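Local coordinates for pili retraction protein PilT (PDB 5FL3) that probably binds and hydrolyses ATP to power the retraction of type IV pili, at residues R263-L266 with A267-L271; L294-P298 with Y299-L303. All blocks are in the same frame, centred on the assembly; numbering follows the deposited sequence.

Contact 1 (R263-L266 with A267-L271); sequences RVLL and AESLL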
ATOM      1  N   ARG A 263      21.670   5.782  10.945  1.00 48.40           N
ATOM      2  CA  ARG A 263      21.545   4.466  11.584  1.00 44.37           C
ATOM      3  C   ARG A 263      21.061   4.583  13.009  1.00 47.56           C
ATOM      4  O   ARG A 263      20.175   3.840  13.439  1.00 42.70           O
ATOM      5  CB  ARG A 263      22.865   3.716  11.586  1.00 50.53           C
ATOM      6  CG  ARG A 263      23.357   3.345  10.231  1.00 54.63           C
ATOM      7  CD  ARG A 263      24.322   2.196  10.321  1.00 51.86           C
ATOM      8  NE  ARG A 263      24.766   1.847   8.985  1.00 55.06           N
ATOM      9  CZ  ARG A 263      24.306   0.805   8.306  1.00 57.53           C
ATOM     10  NH1 ARG A 263      23.401   0.009   8.868  1.00 47.79           N
ATOM     11  NH2 ARG A 263      24.761   0.561   7.075  1.00 59.01           N
ATOM     12  N   VAL A 264      21.667   5.507  13.751  1.00 51.90           N
ATOM     13  CA  VAL A 264      21.257   5.749  15.129  1.00 51.93           C
ATOM     14  C   VAL A 264      19.778   6.094  15.144  1.00 42.52           C
ATOM     15  O   VAL A 264      18.994   5.474  15.860  1.00 46.54           O
ATOM     16  CB  VAL A 264      22.083   6.874  15.793  1.00 54.30           C
ATOM     17  CG1 VAL A 264      21.418   7.327  17.086  1.00 52.85           C
ATOM     18  CG2 VAL A 264      23.518   6.400  16.056  1.00 49.13           C
ATOM     19  N   LEU A 265      19.400   7.051  14.309  1.00 43.79           N
ATOM     20  CA  LEU A 265      18.007   7.462  14.200  1.00 44.40           C
ATOM     21  C   LEU A 265      17.127   6.296  13.761  1.00 42.63           C
ATOM     22  O   LEU A 265      16.074   6.048  14.354  1.00 39.98           O
ATOM     23  CB  LEU A 265      17.872   8.635  13.230  1.00 38.77           C
ATOM     24  CG  LEU A 265      16.483   9.240  13.048  1.00 43.96           C
ATOM     25  CD1 LEU A 265      15.891   9.730  14.364  1.00 39.90           C
ATOM     26  CD2 LEU A 265      16.543  10.372  12.038  1.00 44.48           C
ATOM     27  N   LEU A 266      17.561   5.569  12.736  1.00 38.93           N
ATOM     28  CA  LEU A 266      16.757   4.462  12.245  1.00 38.12           C
ATOM     29  C   LEU A 266      16.612   3.356  13.300  1.00 43.82           C
ATOM     30  O   LEU A 266      15.496   2.903  13.583  1.00 42.28           O
ATOM     31  CB  LEU A 266      17.342   3.904  10.954  1.00 40.33           C
ATOM     32  CG  LEU A 266      16.576   2.746  10.295  1.00 39.85           C
ATOM     33  CD1 LEU A 266      15.101   3.055  10.107  1.00 32.91           C
ATOM     34  CD2 LEU A 266      17.214   2.411   8.973  1.00 35.14           C
ATOM     35  N   ALA A 267      17.725   2.956  13.912  1.00 45.09           N
ATOM     36  CA  ALA A 267      17.701   1.863  14.882  1.00 45.47           C
ATOM     37  C   ALA A 267      16.784   2.137  16.079  1.00 46.20           C
ATOM     38  O   ALA A 267      16.080   1.231  16.540  1.00 46.72           O
ATOM     39  CB  ALA A 267      19.108   1.555  15.367  1.00 49.22           C
ATOM     40  N   GLU A 268      16.769   3.367  16.584  1.00 42.31           N
ATOM     41  CA  GLU A 268      16.031   3.591  17.823  1.00 46.75           C
ATOM     42  C   GLU A 268      14.522   3.775  17.586  1.00 49.91           C
ATOM     43  O   GLU A 268      13.708   3.362  18.421  1.00 50.16           O
ATOM     44  CB  GLU A 268      16.618   4.777  18.601  1.00 50.19           C
ATOM     45  CG  GLU A 268      16.395   6.172  18.021  1.00 53.32           C
ATOM     46  CD  GLU A 268      17.032   7.272  18.894  1.00 61.57           C
ATOM     47  OE1 GLU A 268      16.927   7.207  20.149  1.00 59.32           O
ATOM     48  OE2 GLU A 268      17.655   8.197  18.321  1.00 62.15           O
ATOM     49  N   SER A 269      14.144   4.330  16.433  1.00 49.73           N
ATOM     50  CA  SER A 269      12.724   4.573  16.133  1.00 47.24           C
ATOM     51  C   SER A 269      11.995   3.477  15.302  1.00 41.66           C
ATOM     52  O   SER A 269      10.767   3.471  15.238  1.00 40.82           O
ATOM     53  CB  SER A 269      12.586   5.923  15.424  1.00 42.08           C
ATOM     54  OG  SER A 269      13.590   6.073  14.433  1.00 49.80           O
ATOM     55  N   LEU A 270      12.719   2.547  14.685  1.00 41.95           N
ATOM     56  CA  LEU A 270      12.058   1.470  13.935  1.00 39.34           C
ATOM     57  C   LEU A 270      11.330   0.494  14.859  1.00 40.94           C
ATOM     58  O   LEU A 270      11.810   0.199  15.952  1.00 47.16           O
ATOM     59  CB  LEU A 270      13.070   0.708  13.077  1.00 37.25           C
ATOM     60  CG  LEU A 270      12.503  -0.245  12.025  1.00 41.17           C
ATOM     61  CD1 LEU A 270      11.520   0.475  11.112  1.00 39.31           C
ATOM     62  CD2 LEU A 270      13.598  -0.891  11.195  1.00 34.00           C
ATOM     63  N   LEU A 271      10.170   0.004  14.417  1.00 46.25           N
ATOM     64  CA  LEU A 271       9.385  -1.004  15.154  1.00 40.65           C
ATOM     65  C   LEU A 271       9.292  -2.321  14.419  1.00 40.43           C
ATOM     66  O   LEU A 271       9.326  -3.402  15.012  1.00 42.23           O
ATOM     67  CB  LEU A 271       7.972  -0.525  15.381  1.00 36.12           C
ATOM     68  CG  LEU A 271       7.758   0.610  16.347  1.00 39.05           C
ATOM     69  CD1 LEU A 271       6.270   0.736  16.563  1.00 38.57           C
ATOM     70  CD2 LEU A 271       8.466   0.304  17.631  1.00 41.36           C
TER
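Leu266 and Leu270 meet on the buried side of a helix end. Here helix 259-269 runs straight into strand 270-280 of the P-loop ATPase sheet. The backbone supports this pair, one helical turn apart. Leu270 N donates to Leu266 O over 3.0 Å, although Leu270 is the first residue to leave helical geometry. Leu266 also packs on Leu225 of helix 218-230 and Ile250 of helix 243-251. Ala267 is buried too, against Leu304 and Lys305 of helix 298-305.

The Val264-Glu268 side is looser, and Glu268 is exposed. Glu268 N donates to Val264 O at 3.1 Å. The Glu268 side chain starts between its backbone N and carbonyl carbon (chi1 71°) and then runs extended. This course carries it back along the turn, with CG 3.5 Å from Val264 O. The contact with the Val264 side chain is slight, OE2 to CG1 at 4.1 Å. The carboxylate has its polar partner elsewhere, in Gln229 NE2.

Ser269 is buried, and its side chain touches Ala228 of helix 218-230. A chi1 of 44° turns its OG back toward Leu265 O. The 2.5 Å between Ser269 OG and Leu265 O is too short to be reliable at this resolution. Ser269 N makes a weak bond to the same Leu265 O at 3.3 Å. On the packed side, Leu266 CD1 lies 4.3 Å from Leu270 CB.

Contact 2 (L294-P298 with Y299-L303); sequences LIATP and YVREL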
ATOM      1  N   LEU A 294      10.404  -8.068   9.735  1.00 42.99           N
ATOM      2  CA  LEU A 294      11.483  -7.687  10.640  1.00 39.25           C
ATOM      3  C   LEU A 294      10.915  -6.929  11.825  1.00 39.89           C
ATOM      4  O   LEU A 294      10.326  -5.869  11.657  1.00 45.90           O
ATOM      5  CB  LEU A 294      12.531  -6.837   9.926  1.00 41.08           C
ATOM      6  CG  LEU A 294      13.603  -6.233  10.835  1.00 41.60           C
ATOM      7  CD1 LEU A 294      14.240  -7.324  11.662  1.00 49.39           C
ATOM      8  CD2 LEU A 294      14.667  -5.506  10.045  1.00 41.48           C
ATOM      9  N   ILE A 295      11.059  -7.472  13.023  1.00 41.93           N
ATOM     10  CA  ILE A 295      10.626  -6.756  14.212  1.00 40.76           C
ATOM     11  C   ILE A 295      11.843  -6.195  14.918  1.00 45.40           C
ATOM     12  O   ILE A 295      12.816  -6.908  15.158  1.00 48.21           O
ATOM     13  CB  ILE A 295       9.833  -7.642  15.167  1.00 43.15           C
ATOM     14  CG1 ILE A 295       8.558  -8.143  14.490  1.00 42.74           C
ATOM     15  CG2 ILE A 295       9.471  -6.870  16.417  1.00 41.71           C
ATOM     16  CD1 ILE A 295       7.506  -7.101  14.332  1.00 37.64           C
ATOM     17  N   ALA A 296      11.791  -4.909  15.246  1.00 45.48           N
ATOM     18  CA  ALA A 296      12.924  -4.230  15.847  1.00 47.14           C
ATOM     19  C   ALA A 296      13.063  -4.525  17.350  1.00 51.74           C
ATOM     20  O   ALA A 296      12.856  -3.657  18.200  1.00 52.41           O
ATOM     21  CB  ALA A 296      12.821  -2.734  15.604  1.00 45.67           C
ATOM     22  N   THR A 297      13.426  -5.765  17.661  1.00 52.63           N
ATOM     23  CA  THR A 297      13.817  -6.161  19.007  1.00 48.52           C
ATOM     24  C   THR A 297      15.093  -5.405  19.429  1.00 51.81           C
ATOM     25  O   THR A 297      15.743  -4.760  18.588  1.00 50.37           O
ATOM     26  CB  THR A 297      14.058  -7.671  19.069  1.00 43.29           C
ATOM     27  OG1 THR A 297      15.194  -7.999  18.268  1.00 44.44           O
ATOM     28  CG2 THR A 297      12.848  -8.419  18.537  1.00 49.43           C
ATOM     29  N   PRO A 298      15.439  -5.449  20.731  1.00 47.71           N
ATOM     30  CA  PRO A 298      16.712  -4.863  21.163  1.00 44.34           C
ATOM     31  C   PRO A 298      17.902  -5.397  20.380  1.00 49.03           C
ATOM     32  O   PRO A 298      18.782  -4.624  19.975  1.00 51.74           O
ATOM     33  CB  PRO A 298      16.792  -5.267  22.632  1.00 42.69           C
ATOM     34  CG  PRO A 298      15.349  -5.302  23.081  1.00 39.13           C
ATOM     35  CD  PRO A 298      14.572  -5.789  21.881  1.00 50.11           C
ATOM     36  N   TYR A 299      17.920  -6.705  20.146  1.00 48.77           N
ATOM     37  CA  TYR A 299      19.025  -7.302  19.412  1.00 48.93           C
ATOM     38  C   TYR A 299      19.047  -6.771  17.974  1.00 50.87           C
ATOM     39  O   TYR A 299      20.102  -6.397  17.471  1.00 52.55           O
ATOM     40  CB  TYR A 299      18.940  -8.837  19.448  1.00 45.67           C
ATOM     41  CG  TYR A 299      19.982  -9.518  18.582  1.00 53.13           C
ATOM     42  CD1 TYR A 299      21.303  -9.664  19.009  1.00 57.71           C
ATOM     43  CD2 TYR A 299      19.642 -10.013  17.333  1.00 54.78           C
ATOM     44  CE1 TYR A 299      22.256 -10.286  18.199  1.00 57.93           C
ATOM     45  CE2 TYR A 299      20.570 -10.634  16.524  1.00 59.67           C
ATOM     46  CZ  TYR A 299      21.874 -10.767  16.948  1.00 65.97           C
ATOM     47  OH  TYR A 299      22.770 -11.384  16.097  1.00 65.14           O
ATOM     48  N   VAL A 300      17.884  -6.709  17.326  1.00 50.65           N
ATOM     49  CA  VAL A 300      17.808  -6.229  15.946  1.00 47.84           C
ATOM     50  C   VAL A 300      18.299  -4.784  15.851  1.00 51.80           C
ATOM     51  O   VAL A 300      18.909  -4.381  14.859  1.00 51.72           O
ATOM     52  CB  VAL A 300      16.369  -6.329  15.394  1.00 49.05           C
ATOM     53  CG1 VAL A 300      16.232  -5.585  14.065  1.00 45.01           C
ATOM     54  CG2 VAL A 300      15.972  -7.780  15.232  1.00 47.33           C
ATOM     55  N   ARG A 301      18.048  -4.008  16.901  1.00 50.34           N
ATOM     56  CA  ARG A 301      18.454  -2.609  16.902  1.00 52.70           C
ATOM     57  C   ARG A 301      19.974  -2.477  16.853  1.00 50.43           C
ATOM     58  O   ARG A 301      20.498  -1.588  16.190  1.00 50.22           O
ATOM     59  CB  ARG A 301      17.880  -1.884  18.121  1.00 45.99           C
ATOM     60  CG  ARG A 301      16.391  -1.687  18.036  1.00 45.69           C
ATOM     61  CD  ARG A 301      15.857  -0.728  19.086  1.00 45.06           C
ATOM     62  NE  ARG A 301      14.576  -0.183  18.644  1.00 54.45           N
ATOM     63  CZ  ARG A 301      13.394  -0.498  19.171  1.00 58.43           C
ATOM     64  NH1 ARG A 301      13.322  -1.340  20.199  1.00 59.99           N
ATOM     65  NH2 ARG A 301      12.281   0.042  18.677  1.00 51.61           N
ATOM     66  N   GLU A 302      20.669  -3.368  17.550  1.00 53.97           N
ATOM     67  CA  GLU A 302      22.125  -3.431  17.487  1.00 50.67           C
ATOM     68  C   GLU A 302      22.592  -3.603  16.058  1.00 51.21           C
ATOM     69  O   GLU A 302      23.452  -2.874  15.584  1.00 53.37           O
ATOM     70  CB  GLU A 302      22.648  -4.587  18.335  1.00 55.87           C
ATOM     71  CG  GLU A 302      22.273  -4.480  19.773  1.00 56.10           C
ATOM     72  CD  GLU A 302      22.746  -3.174  20.364  1.00 66.43           C
ATOM     73  OE1 GLU A 302      23.804  -2.669  19.913  1.00 60.61           O
ATOM     74  OE2 GLU A 302      22.055  -2.645  21.267  1.00 71.34           O
ATOM     75  N   LEU A 303      22.005  -4.591  15.391  1.00 52.85           N
ATOM     76  CA  LEU A 303      22.303  -4.921  14.007  1.00 53.55           C
ATOM     77  C   LEU A 303      22.127  -3.726  13.075  1.00 55.50           C
ATOM     78  O   LEU A 303      22.959  -3.477  12.192  1.00 49.51           O
ATOM     79  CB  LEU A 303      21.408  -6.073  13.554  1.00 51.58           C
ATOM     80  CG  LEU A 303      21.901  -7.502  13.800  1.00 59.24           C
ATOM     81  CD1 LEU A 303      22.737  -7.635  15.076  1.00 58.56           C
ATOM     82  CD2 LEU A 303      20.711  -8.439  13.836  1.00 55.74           C
TER
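The flat guanidinium of Arg301 has Ala296 O over one face, 3.1 Å above its plane and offset toward the rim. It lies at a strand-to-helix turn closed by an N-cap, where strand 287-295 gives way to helix 298-305. Thr297 O approaches the group obliquely. Ala296 O thus lies over the guanidinium face, and the angle is too poor for a hydrogen bond to Arg301 NH1. The polar end of Arg301 turns instead to Ala267. The ring of Tyr299 has Leu303 CD1 over one face, also near the rim, and its hydroxyl makes a weak bond to Gln312.

Ala296 centres an inverse gamma turn, and Thr297 caps the helix. Thr297 OG1 accepts from Val300 N at 3.1 Å, nearly straight at 163°. The hydroxyl reaches this amide because it sits between its own backbone N and carbonyl carbon (chi1 66°). Arg301 N donates to Thr297 O at 3.0 Å and begins the helical pattern. A weak bond follows from Glu302 N to Pro298 O at 3.3 Å.

An apolar contact completes the turn. The CB of Val300 points toward residues 294-298, and its side chain crosses that of Thr297 at about a right angle. Both Val300 and Leu294 also pack on Ile313 of helix 313-318. Leu294 and Val300 reach toward each other tip to tip, with Leu294 CD1 3.6 Å from Val300 CG1.

Contact 1 and contact 2 sit side by side, with centres about 9 Å apart. Contact 1 opens strand 270-280 and contact 2 closes strand 287-295, its antiparallel neighbour in the sheet. The strands are joined here by a probable hydrogen bond between Ala296 N and Leu271 O at 2.9 Å. Arg301 bridges the two helices: its NE lies 2.9 Å from Ala267 O, a probable hydrogen bond, and its NH2 makes a weak bond to Leu270 O. Both contacts lie away from the ADP pocket. The same two strands nevertheless reach that pocket near their other ends, where Leu278, Arg287 and Leu289 belong to it.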